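Local coordinates for putative gamma-glutamylcyclotransferase PH0828 (Pyrococcus horikoshii, PDB 1V30), which probably acts as a gamma-glutamylcyclotransferase-type acyltransferase, although its exact reaction is not established, at residues V86-F90 with G91-L95; Y43-Y46 with L47-V51. All coordinates share one frame; numbering follows the deposited sequence.

How the contacts relate
Contacts 1 and 2 are both local beta-hairpin ends, and both are only partly buried. They lie on opposite sides of the chain's centre, about 20 Å apart between centres, and do not touch. Contact 1 turns strand 81-86 into strand 93-98. Contact 2 turns strand 40-44 into strand 48-51. Contact 1 closes through backbone bonds and one threonine hydroxyl, with small aliphatic groups inside and a lysine-serine pair outside. Contact 2 is dominated by aromatic rings and a bridging water. The two hairpins are linked through strand 93-98, which begins in contact 1: further along it, Trp-98 is backbone hydrogen-bonded to Ala-50 of contact 2.

Contact 1: residues V86-F90 with G91-L95; sequences VSTKF and GKAFL
Val-86 and Ala-93 form an antiparallel hydrogen-bonded pair, the last of the beta hairpin before its turn. Val-86 N donates to Ala-93 O and Ala-93 N to Val-86 O, each bond 2.9 Å long and nearly straight. Beyond them a type I turn from Thr-88 to Gly-91 reverses the chain. Gly-91 N closes it on Thr-88 O at 2.9 Å. Gly-91 has phi 116° and psi 176°, a conformation that calls for glycine.

The tight part centres on Thr-88. A chi1 of 82° puts OG1 between the backbone N and the carbonyl carbon, within reach of both Gly-91 O and Phe-90 N. Thr-88 OG1 donates to a lone pair of Gly-91 O at 2.6 Å. Thr-88 OG1 also accepts from Phe-90 N at 3.0 Å, an ST turn. Thr-88 CG2 meets Ala-93 CB at 3.9 Å. A valine in place of Thr-88 would probably leave Phe-90 N and Gly-91 O without their hydroxyl partner and let the turn flex. Further down, Val-86 CG1 packs on Leu-95 CB at 4.1 Å, the two side chains crossing at about a right angle.

The solvent side is looser. The Lys-92 chain bends at chi2, runs beside Val-86 O and gives Lys-92 NZ to Ser-87 OG at 2.6 Å. Both residues are exposed.

Val-86 and Thr-88 rest on Ile-37 of strand 30-37, where Phe-90 reaches Leu-32 and Lys-89 N bonds to Asp-35. On the other strand of the hairpin, Phe-94 shares backbone bonds with Arg-9 and Ala-11 of strand 8-12, while Leu-95 packs on Leu-57 of strand 56-64.

Contact 2: residues Y43-Y46 with L47-V51; sequences YFEY and LPYAV
Tyr-43 and Tyr-49 sit side by side on one face as an antiparallel hydrogen-bonded pair in the hairpin of strands 40-44 and 48-51. Tyr-43 N donates to Tyr-49 O at 2.9 Å. Tyr-49 N donates to Tyr-43 O at 2.8 Å. Next comes the non-hydrogen-bonded pair of Phe-44 and Pro-48. The tip is held by a longer bond, Glu-45 N to Leu-47 O at 3.3 Å.

The side chains split between the two faces of the hairpin. Phe-44 has CG anti to the backbone N (chi1 178°). This lays its ring against the returning strand, with Phe-44 CD2 3.3 Å from Leu-47 O and Pro-48 N at the ring edge. On the other face, Tyr-43 CE1 touches Val-51 CG2 at 3.9 Å, the two side chains crossing at about a right angle. The Tyr-49 ring points back to the tip, and Leu-47 O lies over one of its faces, offset toward the rim.

A water at the tip joins Glu-45, Tyr-46 and Tyr-49. The water O donates to Glu-45 OE2 at 2.7 Å and accepts from Tyr-46 N. The same water O bonds to Tyr-49 OH at 2.6 Å.

These groups are probably positioned by a second shell: Arg-103 makes a salt bridge with Glu-45 OE2, and Gln-41 bonds to the Tyr-43 hydroxyl. Phe-112 meets the Phe-44 ring edge-to-face, while Trp-98 and Tyr-81 pack on Tyr-49.

Pro-48 lies beside Thr-15, a substrate-binding residue by similarity, and beside a bound cyclohexylaminoethanesulfonate, probably from the crystallisation liquor. Pro-48 is therefore consistent with lining part of the pocket. The polar Glu-45 and Tyr-49 ends instead tie the hairpin tip together through water, and the arginine probably favours a charged carboxylate there.

Contact 1: residues V86-F90 with G91-L95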
loop_
_atom_site.group_PDB
_atom_site.type_symbol
_atom_site.label_atom_id
_atom_site.label_comp_id
_atom_site.label_asym_id
_atom_site.label_seq_id
_atom_site.Cartn_x
_atom_site.Cartn_y
_atom_site.Cartn_z
ATOM N N VAL A 86 -7.012 8.074 -5.261
ATOM C CA VAL A 86 -7.482 6.964 -6.072
ATOM C C VAL A 86 -8.931 6.655 -5.730
ATOM O O VAL A 86 -9.410 6.961 -4.636
ATOM C CB VAL A 86 -6.641 5.677 -5.845
ATOM C CG1 VAL A 86 -5.199 5.920 -6.250
ATOM C CG2 VAL A 86 -6.712 5.243 -4.391
ATOM N N SER A 87 -9.639 6.057 -6.677
ATOM C CA SER A 87 -11.025 5.693 -6.437
ATOM C C SER A 87 -11.071 4.288 -5.846
ATOM O O SER A 87 -10.289 3.423 -6.238
ATOM C CB SER A 87 -11.817 5.710 -7.747
ATOM O OG SER A 87 -11.920 7.020 -8.274
ATOM N N THR A 88 -11.955 4.076 -4.879
ATOM C CA THR A 88 -12.137 2.757 -4.280
ATOM C C THR A 88 -13.640 2.572 -4.164
ATOM O O THR A 88 -14.396 3.541 -4.271
ATOM C CB THR A 88 -11.529 2.636 -2.864
ATOM O OG1 THR A 88 -12.433 3.181 -1.895
ATOM C CG2 THR A 88 -10.195 3.356 -2.792
ATOM N N LYS A 89 -14.082 1.342 -3.939
ATOM C CA LYS A 89 -15.511 1.093 -3.823
ATOM C C LYS A 89 -16.096 1.675 -2.542
ATOM O O LYS A 89 -17.309 1.639 -2.335
ATOM C CB LYS A 89 -15.798 -0.406 -3.907
ATOM C CG LYS A 89 -15.117 -1.248 -2.860
ATOM C CD LYS A 89 -15.322 -2.712 -3.193
ATOM C CE LYS A 89 -14.638 -3.614 -2.198
ATOM N NZ LYS A 89 -14.762 -5.028 -2.632
ATOM N N PHE A 90 -15.233 2.220 -1.689
ATOM C CA PHE A 90 -15.680 2.835 -0.444
ATOM C C PHE A 90 -15.593 4.351 -0.568
ATOM O O PHE A 90 -15.896 5.072 0.380
ATOM C CB PHE A 90 -14.809 2.395 0.735
ATOM C CG PHE A 90 -14.656 0.913 0.856
ATOM C CD1 PHE A 90 -13.496 0.285 0.416
ATOM C CD2 PHE A 90 -15.673 0.141 1.405
ATOM C CE1 PHE A 90 -13.349 -1.095 0.522
ATOM C CE2 PHE A 90 -15.537 -1.240 1.515
ATOM C CZ PHE A 90 -14.372 -1.859 1.072
ATOM N N GLY A 91 -15.176 4.820 -1.739
ATOM C CA GLY A 91 -15.031 6.248 -1.968
ATOM C C GLY A 91 -13.580 6.617 -2.222
ATOM O O GLY A 91 -12.689 5.769 -2.147
ATOM N N LYS A 92 -13.334 7.884 -2.535
ATOM C CA LYS A 92 -11.977 8.346 -2.797
ATOM C C LYS A 92 -11.077 8.142 -1.584
ATOM O O LYS A 92 -11.504 8.300 -0.439
ATOM C CB LYS A 92 -11.994 9.826 -3.185
ATOM C CG LYS A 92 -12.506 10.097 -4.590
ATOM C CD LYS A 92 -11.524 9.600 -5.641
ATOM C CE LYS A 92 -11.998 9.944 -7.046
ATOM N NZ LYS A 92 -11.025 9.505 -8.086
ATOM N N ALA A 93 -9.823 7.787 -1.847
ATOM C CA ALA A 93 -8.853 7.559 -0.784
ATOM C C ALA A 93 -7.475 8.035 -1.218
ATOM O O ALA A 93 -7.209 8.187 -2.413
ATOM C CB ALA A 93 -8.801 6.067 -0.432
ATOM N N PHE A 94 -6.611 8.283 -0.240
ATOM C CA PHE A 94 -5.248 8.699 -0.527
ATOM C C PHE A 94 -4.371 7.456 -0.589
ATOM O O PHE A 94 -4.602 6.477 0.130
ATOM C CB PHE A 94 -4.722 9.644 0.555
ATOM C CG PHE A 94 -5.353 10.999 0.524
ATOM C CD1 PHE A 94 -6.414 11.307 1.366
ATOM C CD2 PHE A 94 -4.900 11.963 -0.367
ATOM C CE1 PHE A 94 -7.017 12.565 1.323
ATOM C CE2 PHE A 94 -5.496 13.220 -0.420
ATOM C CZ PHE A 94 -6.556 13.521 0.427
ATOM N N LEU A 95 -3.365 7.508 -1.451
ATOM C CA LEU A 95 -2.432 6.408 -1.635
ATOM C C LEU A 95 -1.049 7.011 -1.815
ATOM O O LEU A 95 -0.913 8.091 -2.397
ATOM C CB LEU A 95 -2.837 5.592 -2.867
ATOM C CG LEU A 95 -1.921 4.458 -3.333
ATOM C CD1 LEU A 95 -2.766 3.306 -3.855
ATOM C CD2 LEU A 95 -0.969 4.964 -4.405
#

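Contact 2: residues Y43-Y46 with L47-V51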
loop_
_atom_site.group_PDB
_atom_site.type_symbol
_atom_site.label_atom_id
_atom_site.label_comp_id
_atom_site.label_asym_id
_atom_site.label_seq_id
_atom_site.Cartn_x
_atom_site.Cartn_y
_atom_site.Cartn_z
ATOM N N TYR A 43 6.004 -3.247 -7.542
ATOM C CA TYR A 43 7.375 -3.739 -7.604
ATOM C C TYR A 43 7.899 -3.870 -6.181
ATOM O O TYR A 43 7.404 -3.207 -5.265
ATOM C CB TYR A 43 8.273 -2.771 -8.382
ATOM C CG TYR A 43 7.947 -2.681 -9.851
ATOM C CD1 TYR A 43 6.853 -1.942 -10.296
ATOM C CD2 TYR A 43 8.709 -3.366 -10.793
ATOM C CE1 TYR A 43 6.521 -1.893 -11.644
ATOM C CE2 TYR A 43 8.387 -3.322 -12.145
ATOM C CZ TYR A 43 7.289 -2.584 -12.560
ATOM O OH TYR A 43 6.953 -2.549 -13.895
ATOM N N PHE A 44 8.910 -4.707 -5.989
ATOM C CA PHE A 44 9.463 -4.881 -4.657
ATOM C C PHE A 44 10.946 -5.209 -4.655
ATOM O O PHE A 44 11.378 -6.152 -5.313
ATOM C CB PHE A 44 8.682 -5.983 -3.914
ATOM C CG PHE A 44 9.196 -6.279 -2.528
ATOM C CD1 PHE A 44 9.677 -7.550 -2.213
ATOM C CD2 PHE A 44 9.184 -5.303 -1.535
ATOM C CE1 PHE A 44 10.135 -7.843 -0.927
ATOM C CE2 PHE A 44 9.642 -5.589 -0.245
ATOM C CZ PHE A 44 10.118 -6.864 0.056
ATOM N N GLU A 45 11.723 -4.395 -3.945
ATOM C CA GLU A 45 13.154 -4.645 -3.785
ATOM C C GLU A 45 13.288 -4.818 -2.271
ATOM O O GLU A 45 13.152 -5.932 -1.766
ATOM C CB GLU A 45 14.009 -3.471 -4.270
ATOM C CG GLU A 45 15.496 -3.819 -4.265
ATOM C CD GLU A 45 16.398 -2.647 -4.595
ATOM O OE1 GLU A 45 17.400 -2.877 -5.301
ATOM O OE2 GLU A 45 16.123 -1.514 -4.141
ATOM N N TYR A 46 13.542 -3.727 -1.549
ATOM C CA TYR A 46 13.609 -3.780 -0.087
ATOM C C TYR A 46 12.331 -3.137 0.444
ATOM O O TYR A 46 11.971 -3.297 1.613
ATOM C CB TYR A 46 14.817 -3.017 0.450
ATOM C CG TYR A 46 16.140 -3.594 0.021
ATOM C CD1 TYR A 46 17.022 -2.851 -0.768
ATOM C CD2 TYR A 46 16.514 -4.883 0.395
ATOM C CE1 TYR A 46 18.242 -3.380 -1.174
ATOM C CE2 TYR A 46 17.729 -5.423 -0.002
ATOM C CZ TYR A 46 18.591 -4.664 -0.789
ATOM O OH TYR A 46 19.798 -5.198 -1.171
ATOM N N LEU A 47 11.659 -2.398 -0.436
ATOM C CA LEU A 47 10.410 -1.708 -0.133
ATOM C C LEU A 47 9.455 -1.933 -1.291
ATOM O O LEU A 47 9.884 -2.170 -2.422
ATOM C CB LEU A 47 10.632 -0.197 -0.011
ATOM C CG LEU A 47 11.540 0.326 1.097
ATOM C CD1 LEU A 47 11.798 1.809 0.877
ATOM C CD2 LEU A 47 10.900 0.083 2.449
ATOM N N PRO A 48 8.145 -1.856 -1.025
ATOM C CA PRO A 48 7.136 -2.044 -2.070
ATOM C C PRO A 48 6.899 -0.722 -2.793
ATOM O O PRO A 48 6.880 0.339 -2.165
ATOM C CB PRO A 48 5.911 -2.503 -1.284
ATOM C CG PRO A 48 6.032 -1.715 -0.018
ATOM C CD PRO A 48 7.520 -1.759 0.309
ATOM N N TYR A 49 6.704 -0.791 -4.105
ATOM C CA TYR A 49 6.491 0.408 -4.903
ATOM C C TYR A 49 5.298 0.310 -5.833
ATOM O O TYR A 49 5.214 -0.601 -6.646
ATOM C CB TYR A 49 7.719 0.703 -5.761
ATOM C CG TYR A 49 9.021 0.740 -5.006
ATOM C CD1 TYR A 49 10.007 -0.215 -5.240
ATOM C CD2 TYR A 49 9.289 1.749 -4.085
ATOM C CE1 TYR A 49 11.228 -0.162 -4.580
ATOM C CE2 TYR A 49 10.505 1.813 -3.419
ATOM C CZ TYR A 49 11.471 0.855 -3.674
ATOM O OH TYR A 49 12.685 0.934 -3.043
ATOM N N ALA A 50 4.371 1.253 -5.709
ATOM C CA ALA A 50 3.222 1.284 -6.604
ATOM C C ALA A 50 3.459 2.448 -7.557
ATOM O O ALA A 50 3.695 3.577 -7.126
ATOM C CB ALA A 50 1.925 1.496 -5.828
ATOM N N VAL A 51 3.438 2.155 -8.851
ATOM C CA VAL A 51 3.629 3.178 -9.873
ATOM C C VAL A 51 2.562 2.981 -10.931
ATOM O O VAL A 51 2.060 1.876 -11.113
ATOM C CB VAL A 51 5.017 3.072 -10.540
ATOM C CG1 VAL A 51 6.103 3.353 -9.517
ATOM C CG2 VAL A 51 5.199 1.696 -11.164
HETATM O O HOH W 1 14.321 -0.957 -2.263
#